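Long-range contacts in oxidoreductase (Azotobacter vinelandii, PDB 7D5N), which probably oxidises myo-inositol or a related polyol, passing hydride to NAD(+): residues B[145-150]-B[330-335]; B[208-213]-B[269-274]. One frame throughout, in Å; residues are numbered along the deposited sequence.

Interaction 1 (B[145-150]-B[330-335]); sequences AGHQLI and FEAWSN. With NAI (1,4-dihydronicotinamide adenine dinucleotide), chain D.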
ATOM      1  N   ALA B 145       1.106 -23.443   0.795  1.00 16.00           N
ATOM      2  CA  ALA B 145       2.528 -23.874   0.742  1.00 17.50           C
ATOM      3  C   ALA B 145       2.980 -24.086  -0.713  1.00 17.63           C
ATOM      4  O   ALA B 145       4.224 -24.165  -0.984  1.00 17.17           O
ATOM      5  CB  ALA B 145       2.720 -25.096   1.608  1.00 17.27           C
ATOM      6  N   GLY B 146       2.038 -24.113  -1.660  1.00 15.75           N
ATOM      7  CA  GLY B 146       2.370 -24.251  -3.091  1.00 16.32           C
ATOM      8  C   GLY B 146       2.913 -22.967  -3.701  1.00 15.35           C
ATOM      9  O   GLY B 146       3.438 -23.009  -4.837  1.00 15.93           O
ATOM     10  N   HIS B 147       2.738 -21.827  -3.035  1.00 15.73           N
ATOM     11  CA  HIS B 147       3.221 -20.534  -3.578  1.00 14.76           C
ATOM     12  C   HIS B 147       4.754 -20.546  -3.622  1.00 13.92           C
ATOM     13  O   HIS B 147       5.364 -20.859  -2.604  1.00 14.04           O
ATOM     14  CB  HIS B 147       2.687 -19.369  -2.767  1.00 15.01           C
ATOM     15  CG  HIS B 147       1.259 -19.056  -3.044  1.00 14.63           C
ATOM     16  ND1 HIS B 147       0.836 -18.562  -4.258  1.00 15.42           N
ATOM     17  CD2 HIS B 147       0.168 -19.126  -2.254  1.00 15.47           C
ATOM     18  CE1 HIS B 147      -0.476 -18.341  -4.203  1.00 16.29           C
ATOM     19  NE2 HIS B 147      -0.906 -18.669  -2.976  1.00 15.98           N
ATOM     20  N   GLN B 148       5.323 -20.211  -4.770  1.00 14.78           N
ATOM     21  CA  GLN B 148       6.783 -20.231  -5.027  1.00 15.69           C
ATOM     22  C   GLN B 148       7.526 -19.440  -3.954  1.00 16.57           C
ATOM     23  O   GLN B 148       8.633 -19.836  -3.625  1.00 15.81           O
ATOM     24  CB  GLN B 148       7.113 -19.588  -6.370  1.00 16.27           C
ATOM     25  CG  GLN B 148       6.761 -20.460  -7.570  1.00 17.57           C
ATOM     26  CD  GLN B 148       5.337 -20.252  -8.029  1.00 17.67           C
ATOM     27  OE1 GLN B 148       4.391 -20.499  -7.282  1.00 18.77           O
ATOM     28  NE2 GLN B 148       5.184 -19.790  -9.259  1.00 17.53           N
ATOM     29  N   LEU B 149       6.997 -18.301  -3.492  1.00 16.78           N
ATOM     30  CA  LEU B 149       7.817 -17.433  -2.602  1.00 18.35           C
ATOM     31  C   LEU B 149       7.905 -18.038  -1.191  1.00 17.55           C
ATOM     32  O   LEU B 149       8.772 -17.614  -0.424  1.00 18.66           O
ATOM     33  CB  LEU B 149       7.251 -16.012  -2.579  1.00 18.17           C
ATOM     34  CG  LEU B 149       7.415 -15.259  -3.895  1.00 19.47           C
ATOM     35  CD1 LEU B 149       6.771 -13.891  -3.804  1.00 19.84           C
ATOM     36  CD2 LEU B 149       8.881 -15.145  -4.257  1.00 19.84           C
ATOM     37  N   ILE B 150       7.090 -19.031  -0.855  1.00 16.47           N
ATOM     38  CA  ILE B 150       7.312 -19.801   0.401  1.00 16.66           C
ATOM     39  C   ILE B 150       8.656 -20.543   0.283  1.00 17.17           C
ATOM     40  O   ILE B 150       9.446 -20.485   1.260  1.00 16.24           O
ATOM     41  CB  ILE B 150       6.154 -20.768   0.707  1.00 16.85           C
ATOM     42  CG1 ILE B 150       4.792 -20.062   0.680  1.00 16.59           C
ATOM     43  CG2 ILE B 150       6.401 -21.483   2.032  1.00 16.75           C
ATOM     44  CD1 ILE B 150       4.695 -18.824   1.568  1.00 17.10           C
ATOM     45  N   PHE B 330      -4.946 -20.914  -7.031  1.00 15.79           N
ATOM     46  CA  PHE B 330      -5.131 -22.100  -7.905  1.00 16.53           C
ATOM     47  C   PHE B 330      -3.773 -22.611  -8.380  1.00 16.48           C
ATOM     48  O   PHE B 330      -3.637 -23.848  -8.482  1.00 15.70           O
ATOM     49  CB  PHE B 330      -6.060 -21.831  -9.088  1.00 16.63           C
ATOM     50  CG  PHE B 330      -7.501 -21.732  -8.677  1.00 17.07           C
ATOM     51  CD1 PHE B 330      -8.010 -20.526  -8.229  1.00 18.02           C
ATOM     52  CD2 PHE B 330      -8.329 -22.849  -8.677  1.00 17.58           C
ATOM     53  CE1 PHE B 330      -9.336 -20.424  -7.842  1.00 17.41           C
ATOM     54  CE2 PHE B 330      -9.661 -22.746  -8.298  1.00 17.43           C
ATOM     55  CZ  PHE B 330     -10.155 -21.534  -7.869  1.00 17.50           C
ATOM     56  N   GLU B 331      -2.812 -21.720  -8.642  1.00 16.71           N
ATOM     57  CA  GLU B 331      -1.451 -22.163  -9.042  1.00 18.72           C
ATOM     58  C   GLU B 331      -0.799 -22.878  -7.849  1.00 17.63           C
ATOM     59  O   GLU B 331      -0.151 -23.948  -8.055  1.00 17.08           O
ATOM     60  CB  GLU B 331      -0.615 -20.983  -9.551  1.00 20.35           C
ATOM     61  CG  GLU B 331      -0.959 -20.582 -10.978  1.00 23.72           C
ATOM     62  CD  GLU B 331      -2.394 -20.111 -11.151  1.00 25.53           C
ATOM     63  OE1 GLU B 331      -3.176 -20.804 -11.848  1.00 24.88           O
ATOM     64  OE2 GLU B 331      -2.746 -19.103 -10.500  1.00 25.51           O
ATOM     65  N   ALA B 332      -0.954 -22.332  -6.638  1.00 16.38           N
ATOM     66  CA  ALA B 332      -0.376 -22.925  -5.406  1.00 16.52           C
ATOM     67  C   ALA B 332      -0.923 -24.348  -5.233  1.00 16.73           C
ATOM     68  O   ALA B 332      -0.156 -25.279  -4.971  1.00 16.25           O
ATOM     69  CB  ALA B 332      -0.681 -22.076  -4.199  1.00 16.42           C
ATOM     70  N   TRP B 333      -2.225 -24.529  -5.415  1.00 16.00           N
ATOM     71  CA  TRP B 333      -2.852 -25.859  -5.232  1.00 17.03           C
ATOM     72  C   TRP B 333      -2.375 -26.811  -6.328  1.00 15.82           C
ATOM     73  O   TRP B 333      -2.152 -27.995  -6.013  1.00 17.22           O
ATOM     74  CB  TRP B 333      -4.377 -25.752  -5.218  1.00 16.74           C
ATOM     75  CG  TRP B 333      -4.959 -25.395  -3.896  1.00 17.94           C
ATOM     76  CD1 TRP B 333      -4.736 -24.264  -3.162  1.00 18.18           C
ATOM     77  CD2 TRP B 333      -5.857 -26.201  -3.132  1.00 17.98           C
ATOM     78  NE1 TRP B 333      -5.445 -24.314  -1.998  1.00 19.40           N
ATOM     79  CE2 TRP B 333      -6.146 -25.489  -1.951  1.00 18.27           C
ATOM     80  CE3 TRP B 333      -6.463 -27.442  -3.343  1.00 18.66           C
ATOM     81  CZ2 TRP B 333      -7.035 -25.969  -0.994  1.00 18.20           C
ATOM     82  CZ3 TRP B 333      -7.298 -27.941  -2.375  1.00 19.43           C
ATOM     83  CH2 TRP B 333      -7.588 -27.211  -1.218  1.00 19.73           C
ATOM     84  N   SER B 334      -2.217 -26.321  -7.562  1.00 15.35           N
ATOM     85  CA  SER B 334      -1.719 -27.106  -8.717  1.00 15.18           C
ATOM     86  C   SER B 334      -0.285 -27.573  -8.419  1.00 16.12           C
ATOM     87  O   SER B 334       0.118 -28.704  -8.834  1.00 15.57           O
ATOM     88  CB  SER B 334      -1.805 -26.315 -10.017  1.00 15.35           C
ATOM     89  OG  SER B 334      -3.153 -25.898 -10.287  1.00 14.72           O
ATOM     90  N   ASN B 335       0.501 -26.718  -7.769  1.00 15.64           N
ATOM     91  CA  ASN B 335       1.903 -27.048  -7.411  1.00 16.46           C
ATOM     92  C   ASN B 335       1.919 -28.178  -6.373  1.00 18.15           C
ATOM     93  O   ASN B 335       2.841 -29.019  -6.456  1.00 20.17           O
ATOM     94  CB  ASN B 335       2.670 -25.802  -6.963  1.00 16.16           C
ATOM     95  CG  ASN B 335       2.818 -24.804  -8.089  1.00 15.21           C
ATOM     96  OD1 ASN B 335       2.815 -25.169  -9.260  1.00 16.17           O
ATOM     97  ND2 ASN B 335       2.983 -23.536  -7.752  1.00 14.44           N
TER
HETATM   98  PA  NAI D 501     -18.755 -27.338   2.829  1.00 21.70           P
HETATM   99  O1A NAI D 501     -19.726 -27.443   3.924  1.00 20.94           O
HETATM  100  O2A NAI D 501     -18.734 -26.147   1.981  1.00 22.00           O
HETATM  101  O5B NAI D 501     -18.916 -28.621   1.854  1.00 22.55           O
HETATM  102  C5B NAI D 501     -18.992 -29.954   2.347  1.00 20.71           C
HETATM  103  C4B NAI D 501     -19.259 -30.833   1.129  1.00 21.26           C
HETATM  104  O4B NAI D 501     -19.086 -32.213   1.420  1.00 21.91           O
HETATM  105  C3B NAI D 501     -20.678 -30.689   0.598  1.00 21.47           C
HETATM  106  O3B NAI D 501     -20.649 -30.873  -0.821  1.00 22.07           O
HETATM  107  C2B NAI D 501     -21.424 -31.817   1.246  1.00 21.81           C
HETATM  108  O2B NAI D 501     -22.570 -32.251   0.510  1.00 21.06           O
HETATM  109  C1B NAI D 501     -20.338 -32.858   1.180  1.00 21.63           C
HETATM  110  N9A NAI D 501     -20.412 -33.876   2.201  1.00 22.17           N
HETATM  111  C8A NAI D 501     -20.638 -33.732   3.510  1.00 22.05           C
HETATM  112  N7A NAI D 501     -20.577 -34.951   4.110  1.00 23.09           N
HETATM  113  C5A NAI D 501     -20.344 -35.856   3.155  1.00 22.20           C
HETATM  114  C6A NAI D 501     -20.176 -37.302   3.110  1.00 22.18           C
HETATM  115  N6A NAI D 501     -20.255 -38.014   4.236  1.00 21.84           N
HETATM  116  N1A NAI D 501     -19.946 -37.872   1.918  1.00 22.57           N
HETATM  117  C2A NAI D 501     -19.835 -37.133   0.788  1.00 23.21           C
HETATM  118  N3A NAI D 501     -20.003 -35.790   0.761  1.00 22.38           N
HETATM  119  C4A NAI D 501     -20.228 -35.140   1.904  1.00 21.76           C
HETATM  120  O3  NAI D 501     -17.322 -27.543   3.491  1.00 20.56           O
HETATM  121  PN  NAI D 501     -15.989 -26.876   2.894  1.00 21.46           P
HETATM  122  O1N NAI D 501     -15.904 -25.464   3.390  1.00 21.74           O
HETATM  123  O2N NAI D 501     -15.844 -27.147   1.466  1.00 20.15           O
HETATM  124  O5D NAI D 501     -14.893 -27.709   3.688  1.00 19.62           O
HETATM  125  C5D NAI D 501     -14.629 -29.076   3.421  1.00 20.72           C
HETATM  126  C4D NAI D 501     -13.319 -29.510   4.026  1.00 21.15           C
HETATM  127  O4D NAI D 501     -12.272 -28.752   3.390  1.00 21.07           O
HETATM  128  C3D NAI D 501     -13.206 -29.233   5.501  1.00 21.20           C
HETATM  129  O3D NAI D 501     -12.357 -30.194   6.078  1.00 21.89           O
HETATM  130  C2D NAI D 501     -12.455 -27.923   5.602  1.00 21.31           C
HETATM  131  O2D NAI D 501     -11.602 -27.833   6.742  1.00 21.51           O
HETATM  132  C1D NAI D 501     -11.580 -27.992   4.375  1.00 21.34           C
HETATM  133  N1N NAI D 501     -11.208 -26.708   3.807  1.00 21.16           N
HETATM  134  C2N NAI D 501      -9.918 -26.527   3.509  1.00 21.35           C
HETATM  135  C3N NAI D 501      -9.457 -25.355   2.953  1.00 19.82           C
HETATM  136  C7N NAI D 501      -8.019 -25.215   2.605  1.00 21.56           C
HETATM  137  O7N NAI D 501      -7.592 -24.101   2.350  1.00 21.66           O
HETATM  138  N7N NAI D 501      -7.285 -26.318   2.495  1.00 20.25           N
HETATM  139  C4N NAI D 501     -10.394 -24.230   2.608  1.00 20.50           C
HETATM  140  C5N NAI D 501     -11.772 -24.551   2.964  1.00 19.79           C
HETATM  141  C6N NAI D 501     -12.114 -25.768   3.526  1.00 21.40           C
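Ala332, Asn335 and the Gly146-His147 turn meet where the Gfo/Idh/MocA fold joins its parts: the short 3-10 turn leading into helix 148-158 rests on the early turns of helix 329-348. All five touching residues are buried.

The apolar part is a CH-pi contact. The methyl CB of Ala332 stands 3.5 Å from the centroid of the His147 ring and only 6° off the ring normal, nearly equidistant from the five ring atoms. His147 CB starts out away from the helix, but chi1 of -76° sets CG beside the backbone N and swings the ring back over the methyl. Trp284 meets the same ring from strand 280-285.

Backbone packing is close as well. Gly146 CA lies 3.3 Å from Ala332 O in a CA-H...O contact that is almost straight. With a CA-CA distance of 3.8 Å between Gly146 and Ala332, the missing side chain is what lets the turn settle on the helix.

Polar contacts centre on Asn335. Its OD1 takes a hydrogen bond from Arg320, which helps fix the amide's rotation and leaves ND2 facing the turn. Gln148 brings its own amide across at about a right angle, while its NE2 is held by Asp319 and Glu327.

Next to Ala332 but with its side chain starting away from the turn, Trp333 places CZ2 3.5 Å from the carboxamide N7N of NADH, tying this helix to the cofactor pocket. The single hydrogen bond across the contact runs from Asn335 ND2 to Gly146 O, 3.0 Å long and 165° at the hydrogen.

Interaction 2 (B[208-213]-B[269-274]); sequences THPLYL and HGQKIR. With INS (1,2,3,4,5,6-hexahydroxy-cyclohexane), chain E; NAI (1,4-dihydronicotinamide adenine dinucleotide), chain D.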
ATOM      1  N   THR B 208      -3.789 -23.422  11.630  1.00 17.86           N
ATOM      2  CA  THR B 208      -2.860 -24.463  11.139  1.00 18.17           C
ATOM      3  C   THR B 208      -2.245 -24.078   9.799  1.00 17.52           C
ATOM      4  O   THR B 208      -1.196 -24.670   9.480  1.00 17.35           O
ATOM      5  CB  THR B 208      -3.524 -25.835  11.044  1.00 19.25           C
ATOM      6  OG1 THR B 208      -4.687 -25.684  10.240  1.00 20.19           O
ATOM      7  CG2 THR B 208      -3.857 -26.384  12.413  1.00 20.96           C
ATOM      8  N   HIS B 209      -2.842 -23.155   9.039  1.00 17.12           N
ATOM      9  CA  HIS B 209      -2.290 -22.758   7.716  1.00 17.53           C
ATOM     10  C   HIS B 209      -0.933 -22.072   7.872  1.00 16.53           C
ATOM     11  O   HIS B 209       0.072 -22.554   7.324  1.00 15.35           O
ATOM     12  CB  HIS B 209      -3.315 -21.956   6.906  1.00 17.52           C
ATOM     13  CG  HIS B 209      -4.316 -22.814   6.206  1.00 18.02           C
ATOM     14  ND1 HIS B 209      -3.942 -23.741   5.242  1.00 18.43           N
ATOM     15  CD2 HIS B 209      -5.667 -22.851   6.270  1.00 19.01           C
ATOM     16  CE1 HIS B 209      -5.024 -24.326   4.760  1.00 20.21           C
ATOM     17  NE2 HIS B 209      -6.095 -23.807   5.376  1.00 19.14           N
ATOM     18  N   PRO B 210      -0.833 -20.912   8.564  1.00 16.32           N
ATOM     19  CA  PRO B 210       0.451 -20.228   8.669  1.00 15.93           C
ATOM     20  C   PRO B 210       1.415 -21.013   9.572  1.00 17.89           C
ATOM     21  O   PRO B 210       2.620 -20.932   9.377  1.00 17.24           O
ATOM     22  CB  PRO B 210       0.124 -18.853   9.258  1.00 16.31           C
ATOM     23  CG  PRO B 210      -1.211 -19.050   9.964  1.00 16.39           C
ATOM     24  CD  PRO B 210      -1.920 -20.152   9.199  1.00 15.96           C
ATOM     25  N   LEU B 211       0.877 -21.813  10.492  1.00 17.68           N
ATOM     26  CA  LEU B 211       1.720 -22.763  11.255  1.00 19.81           C
ATOM     27  C   LEU B 211       2.463 -23.671  10.277  1.00 20.37           C
ATOM     28  O   LEU B 211       3.709 -23.797  10.416  1.00 20.98           O
ATOM     29  CB  LEU B 211       0.885 -23.614  12.205  1.00 20.79           C
ATOM     30  CG  LEU B 211       1.725 -24.628  12.983  1.00 21.04           C
ATOM     31  CD1 LEU B 211       2.478 -23.928  14.101  1.00 21.88           C
ATOM     32  CD2 LEU B 211       0.857 -25.757  13.518  1.00 22.52           C
ATOM     33  N   TYR B 212       1.768 -24.266   9.302  1.00 18.27           N
ATOM     34  CA  TYR B 212       2.449 -25.155   8.332  1.00 19.61           C
ATOM     35  C   TYR B 212       3.437 -24.342   7.480  1.00 19.39           C
ATOM     36  O   TYR B 212       4.528 -24.863   7.179  1.00 19.12           O
ATOM     37  CB  TYR B 212       1.505 -25.944   7.432  1.00 19.57           C
ATOM     38  CG  TYR B 212       2.289 -26.801   6.476  1.00 19.87           C
ATOM     39  CD1 TYR B 212       3.000 -27.906   6.922  1.00 20.25           C
ATOM     40  CD2 TYR B 212       2.390 -26.469   5.134  1.00 19.07           C
ATOM     41  CE1 TYR B 212       3.748 -28.685   6.045  1.00 22.32           C
ATOM     42  CE2 TYR B 212       3.128 -27.239   4.246  1.00 19.95           C
ATOM     43  CZ  TYR B 212       3.818 -28.350   4.707  1.00 21.20           C
ATOM     44  OH  TYR B 212       4.577 -29.105   3.847  1.00 23.08           O
ATOM     45  N   LEU B 213       3.128 -23.087   7.147  1.00 16.94           N
ATOM     46  CA  LEU B 213       4.111 -22.248   6.412  1.00 17.67           C
ATOM     47  C   LEU B 213       5.389 -22.118   7.248  1.00 17.89           C
ATOM     48  O   LEU B 213       6.465 -22.179   6.639  1.00 16.91           O
ATOM     49  CB  LEU B 213       3.555 -20.863   6.083  1.00 17.55           C
ATOM     50  CG  LEU B 213       2.341 -20.834   5.163  1.00 18.25           C
ATOM     51  CD1 LEU B 213       2.009 -19.392   4.797  1.00 19.71           C
ATOM     52  CD2 LEU B 213       2.550 -21.677   3.912  1.00 18.90           C
ATOM     53  N   HIS B 269      -9.050 -11.745   4.726  1.00 17.95           N
ATOM     54  CA  HIS B 269      -8.350 -13.049   4.851  1.00 16.50           C
ATOM     55  C   HIS B 269      -7.258 -12.912   5.912  1.00 16.13           C
ATOM     56  O   HIS B 269      -7.349 -13.587   6.948  1.00 14.53           O
ATOM     57  CB  HIS B 269      -7.796 -13.518   3.496  1.00 16.94           C
ATOM     58  CG  HIS B 269      -8.265 -14.884   3.133  1.00 17.38           C
ATOM     59  ND1 HIS B 269      -7.389 -15.908   2.790  1.00 17.45           N
ATOM     60  CD2 HIS B 269      -9.509 -15.406   3.074  1.00 17.54           C
ATOM     61  CE1 HIS B 269      -8.084 -16.991   2.504  1.00 18.19           C
ATOM     62  NE2 HIS B 269      -9.389 -16.722   2.699  1.00 17.16           N
ATOM     63  N   GLY B 270      -6.307 -12.009   5.685  1.00 15.97           N
ATOM     64  CA  GLY B 270      -5.322 -11.637   6.718  1.00 15.55           C
ATOM     65  C   GLY B 270      -4.475 -12.819   7.148  1.00 16.38           C
ATOM     66  O   GLY B 270      -4.216 -12.952   8.366  1.00 16.08           O
ATOM     67  N   GLN B 271      -4.050 -13.664   6.210  1.00 15.01           N
ATOM     68  CA  GLN B 271      -3.069 -14.716   6.552  1.00 14.68           C
ATOM     69  C   GLN B 271      -1.688 -14.118   6.311  1.00 15.26           C
ATOM     70  O   GLN B 271      -1.395 -13.752   5.169  1.00 14.20           O
ATOM     71  CB  GLN B 271      -3.263 -16.004   5.763  1.00 14.76           C
ATOM     72  CG  GLN B 271      -2.268 -17.058   6.179  1.00 15.24           C
ATOM     73  CD  GLN B 271      -2.332 -18.362   5.431  1.00 16.54           C
ATOM     74  OE1 GLN B 271      -1.642 -19.310   5.783  1.00 17.91           O
ATOM     75  NE2 GLN B 271      -3.125 -18.418   4.376  1.00 15.48           N
ATOM     76  N   LYS B 272      -0.888 -13.979   7.357  1.00 15.10           N
ATOM     77  CA  LYS B 272       0.457 -13.379   7.213  1.00 16.40           C
ATOM     78  C   LYS B 272       1.459 -14.160   8.052  1.00 16.59           C
ATOM     79  O   LYS B 272       1.078 -14.701   9.104  1.00 16.47           O
ATOM     80  CB  LYS B 272       0.479 -11.905   7.608  1.00 18.03           C
ATOM     81  CG  LYS B 272      -0.509 -11.024   6.855  1.00 20.19           C
ATOM     82  CD  LYS B 272      -0.654  -9.608   7.388  1.00 23.05           C
ATOM     83  CE  LYS B 272      -1.687  -8.822   6.600  1.00 24.55           C
ATOM     84  NZ  LYS B 272      -1.529  -7.360   6.762  1.00 27.25           N
ATOM     85  N   ILE B 273       2.686 -14.236   7.563  1.00 14.62           N
ATOM     86  CA  ILE B 273       3.813 -14.797   8.356  1.00 14.75           C
ATOM     87  C   ILE B 273       4.988 -13.833   8.231  1.00 14.70           C
ATOM     88  O   ILE B 273       5.320 -13.477   7.094  1.00 13.28           O
ATOM     89  CB  ILE B 273       4.156 -16.228   7.908  1.00 15.20           C
ATOM     90  CG1 ILE B 273       5.325 -16.795   8.718  1.00 15.45           C
ATOM     91  CG2 ILE B 273       4.418 -16.313   6.418  1.00 16.15           C
ATOM     92  CD1 ILE B 273       5.355 -18.305   8.738  1.00 15.86           C
ATOM     93  N   ARG B 274       5.549 -13.426   9.372  1.00 14.32           N
ATOM     94  CA  ARG B 274       6.762 -12.594   9.450  1.00 14.23           C
ATOM     95  C   ARG B 274       7.819 -13.427  10.165  1.00 15.00           C
ATOM     96  O   ARG B 274       7.575 -13.836  11.300  1.00 14.57           O
ATOM     97  CB  ARG B 274       6.482 -11.264  10.151  1.00 15.05           C
ATOM     98  CG  ARG B 274       7.666 -10.307  10.125  1.00 16.21           C
ATOM     99  CD  ARG B 274       7.359  -8.983  10.778  1.00 16.87           C
ATOM    100  NE  ARG B 274       8.513  -8.087  10.728  1.00 18.52           N
ATOM    101  CZ  ARG B 274       8.849  -7.318   9.690  1.00 19.52           C
ATOM    102  NH1 ARG B 274       8.140  -7.324   8.570  1.00 18.81           N
ATOM    103  NH2 ARG B 274       9.920  -6.556   9.777  1.00 18.71           N
TER
HETATM  104  C1  INS E 502     -11.181 -20.399   5.291  1.00 24.39           C
HETATM  105  C2  INS E 502     -10.073 -20.457   4.267  1.00 23.19           C
HETATM  106  C3  INS E 502      -8.986 -21.434   4.695  1.00 24.48           C
HETATM  107  C4  INS E 502      -9.581 -22.803   5.013  1.00 23.82           C
HETATM  108  C5  INS E 502     -10.781 -22.738   5.943  1.00 24.50           C
HETATM  109  C6  INS E 502     -11.814 -21.776   5.410  1.00 25.15           C
HETATM  110  O1  INS E 502     -12.134 -19.408   4.895  1.00 26.14           O
HETATM  111  O2  INS E 502     -10.619 -20.905   3.020  1.00 25.73           O
HETATM  112  O3  INS E 502      -8.023 -21.538   3.625  1.00 22.49           O
HETATM  113  O4  INS E 502      -8.629 -23.677   5.581  1.00 23.54           O
HETATM  114  O5  INS E 502     -11.377 -24.028   6.064  1.00 25.09           O
HETATM  115  O6  INS E 502     -12.893 -21.785   6.311  1.00 27.05           O
HETATM  116  PA  NAI D 501     -18.755 -27.338   2.829  1.00 21.70           P
HETATM  117  O1A NAI D 501     -19.726 -27.443   3.924  1.00 20.94           O
HETATM  118  O2A NAI D 501     -18.734 -26.147   1.981  1.00 22.00           O
HETATM  119  O5B NAI D 501     -18.916 -28.621   1.854  1.00 22.55           O
HETATM  120  C5B NAI D 501     -18.992 -29.954   2.347  1.00 20.71           C
HETATM  121  C4B NAI D 501     -19.259 -30.833   1.129  1.00 21.26           C
HETATM  122  O4B NAI D 501     -19.086 -32.213   1.420  1.00 21.91           O
HETATM  123  C3B NAI D 501     -20.678 -30.689   0.598  1.00 21.47           C
HETATM  124  O3B NAI D 501     -20.649 -30.873  -0.821  1.00 22.07           O
HETATM  125  C2B NAI D 501     -21.424 -31.817   1.246  1.00 21.81           C
HETATM  126  O2B NAI D 501     -22.570 -32.251   0.510  1.00 21.06           O
HETATM  127  C1B NAI D 501     -20.338 -32.858   1.180  1.00 21.63           C
HETATM  128  N9A NAI D 501     -20.412 -33.876   2.201  1.00 22.17           N
HETATM  129  C8A NAI D 501     -20.638 -33.732   3.510  1.00 22.05           C
HETATM  130  N7A NAI D 501     -20.577 -34.951   4.110  1.00 23.09           N
HETATM  131  C5A NAI D 501     -20.344 -35.856   3.155  1.00 22.20           C
HETATM  132  C6A NAI D 501     -20.176 -37.302   3.110  1.00 22.18           C
HETATM  133  N6A NAI D 501     -20.255 -38.014   4.236  1.00 21.84           N
HETATM  134  N1A NAI D 501     -19.946 -37.872   1.918  1.00 22.57           N
HETATM  135  C2A NAI D 501     -19.835 -37.133   0.788  1.00 23.21           C
HETATM  136  N3A NAI D 501     -20.003 -35.790   0.761  1.00 22.38           N
HETATM  137  C4A NAI D 501     -20.228 -35.140   1.904  1.00 21.76           C
HETATM  138  O3  NAI D 501     -17.322 -27.543   3.491  1.00 20.56           O
HETATM  139  PN  NAI D 501     -15.989 -26.876   2.894  1.00 21.46           P
HETATM  140  O1N NAI D 501     -15.904 -25.464   3.390  1.00 21.74           O
HETATM  141  O2N NAI D 501     -15.844 -27.147   1.466  1.00 20.15           O
HETATM  142  O5D NAI D 501     -14.893 -27.709   3.688  1.00 19.62           O
HETATM  143  C5D NAI D 501     -14.629 -29.076   3.421  1.00 20.72           C
HETATM  144  C4D NAI D 501     -13.319 -29.510   4.026  1.00 21.15           C
HETATM  145  O4D NAI D 501     -12.272 -28.752   3.390  1.00 21.07           O
HETATM  146  C3D NAI D 501     -13.206 -29.233   5.501  1.00 21.20           C
HETATM  147  O3D NAI D 501     -12.357 -30.194   6.078  1.00 21.89           O
HETATM  148  C2D NAI D 501     -12.455 -27.923   5.602  1.00 21.31           C
HETATM  149  O2D NAI D 501     -11.602 -27.833   6.742  1.00 21.51           O
HETATM  150  C1D NAI D 501     -11.580 -27.992   4.375  1.00 21.34           C
HETATM  151  N1N NAI D 501     -11.208 -26.708   3.807  1.00 21.16           N
HETATM  152  C2N NAI D 501      -9.918 -26.527   3.509  1.00 21.35           C
HETATM  153  C3N NAI D 501      -9.457 -25.355   2.953  1.00 19.82           C
HETATM  154  C7N NAI D 501      -8.019 -25.215   2.605  1.00 21.56           C
HETATM  155  O7N NAI D 501      -7.592 -24.101   2.350  1.00 21.66           O
HETATM  156  N7N NAI D 501      -7.285 -26.318   2.495  1.00 20.25           N
HETATM  157  C4N NAI D 501     -10.394 -24.230   2.608  1.00 20.50           C
HETATM  158  C5N NAI D 501     -11.772 -24.551   2.964  1.00 19.79           C
HETATM  159  C6N NAI D 501     -12.114 -25.768   3.526  1.00 21.40           C
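Gln271 reaches from strand 271-277 to helix 202-217 in the C-terminal alpha/beta domain, where the helix packs on a face of the mixed sheet. The two segments run at 31° with their axes 8.6 Å apart.

The Gln271 chain leaves CB toward the helix, and chi1 and chi2, both -178°, keep it fully extended, so the amide is carried to the helix surface. There CD is 4.0 Å from His209 CB and slightly farther from Pro210 CD. At the tip, OE1 lies 3.3 Å from His209 CB and equally near Pro210 N, which has no hydrogen to give; Leu213 CD1 also borders it, approaching from the opposite direction. NE2 is hydrogen-bonded outside the two segments.

Two residues on, Ile273 CD1 fits against the same turn, 3.8 Å from Pro210 O and 4.1 Å from Leu213 CB, a purely apolar meeting of side chains in the last case.

His209, whose CB Gln271 touches, sends its ring the other way, into the inositol pocket shared with Lys115, Tyr144 and Asp205. Inositol O4 sits at the ring's edge, near its plane, in a hydrogen bond with NE2 too short for its details to be trusted, while His209 CE1 lies 3.5 Å from NADH O7N.

How the interactions relate
Both contacts are buried and their centres lie 14 Å apart, with interaction 2 nested along the chain inside the loop closed by interaction 1. Interaction 1 sets a turn on a helix and relies on an amide-to-carbonyl hydrogen bond and a methyl over a ring; interaction 2 lays a helix on a strand and has no hydrogen bond between its segments. Helix 202-217 connects them directly: Ala145 CB is 3.4 Å from Tyr212 CE2, and Ile150 packs on Leu213. Each also borders the nicotinamide end of NADH, through Trp333 in interaction 1 and His209 in interaction 2, and interaction 2 also reaches inositol, through the His209 ring and, more loosely, His269.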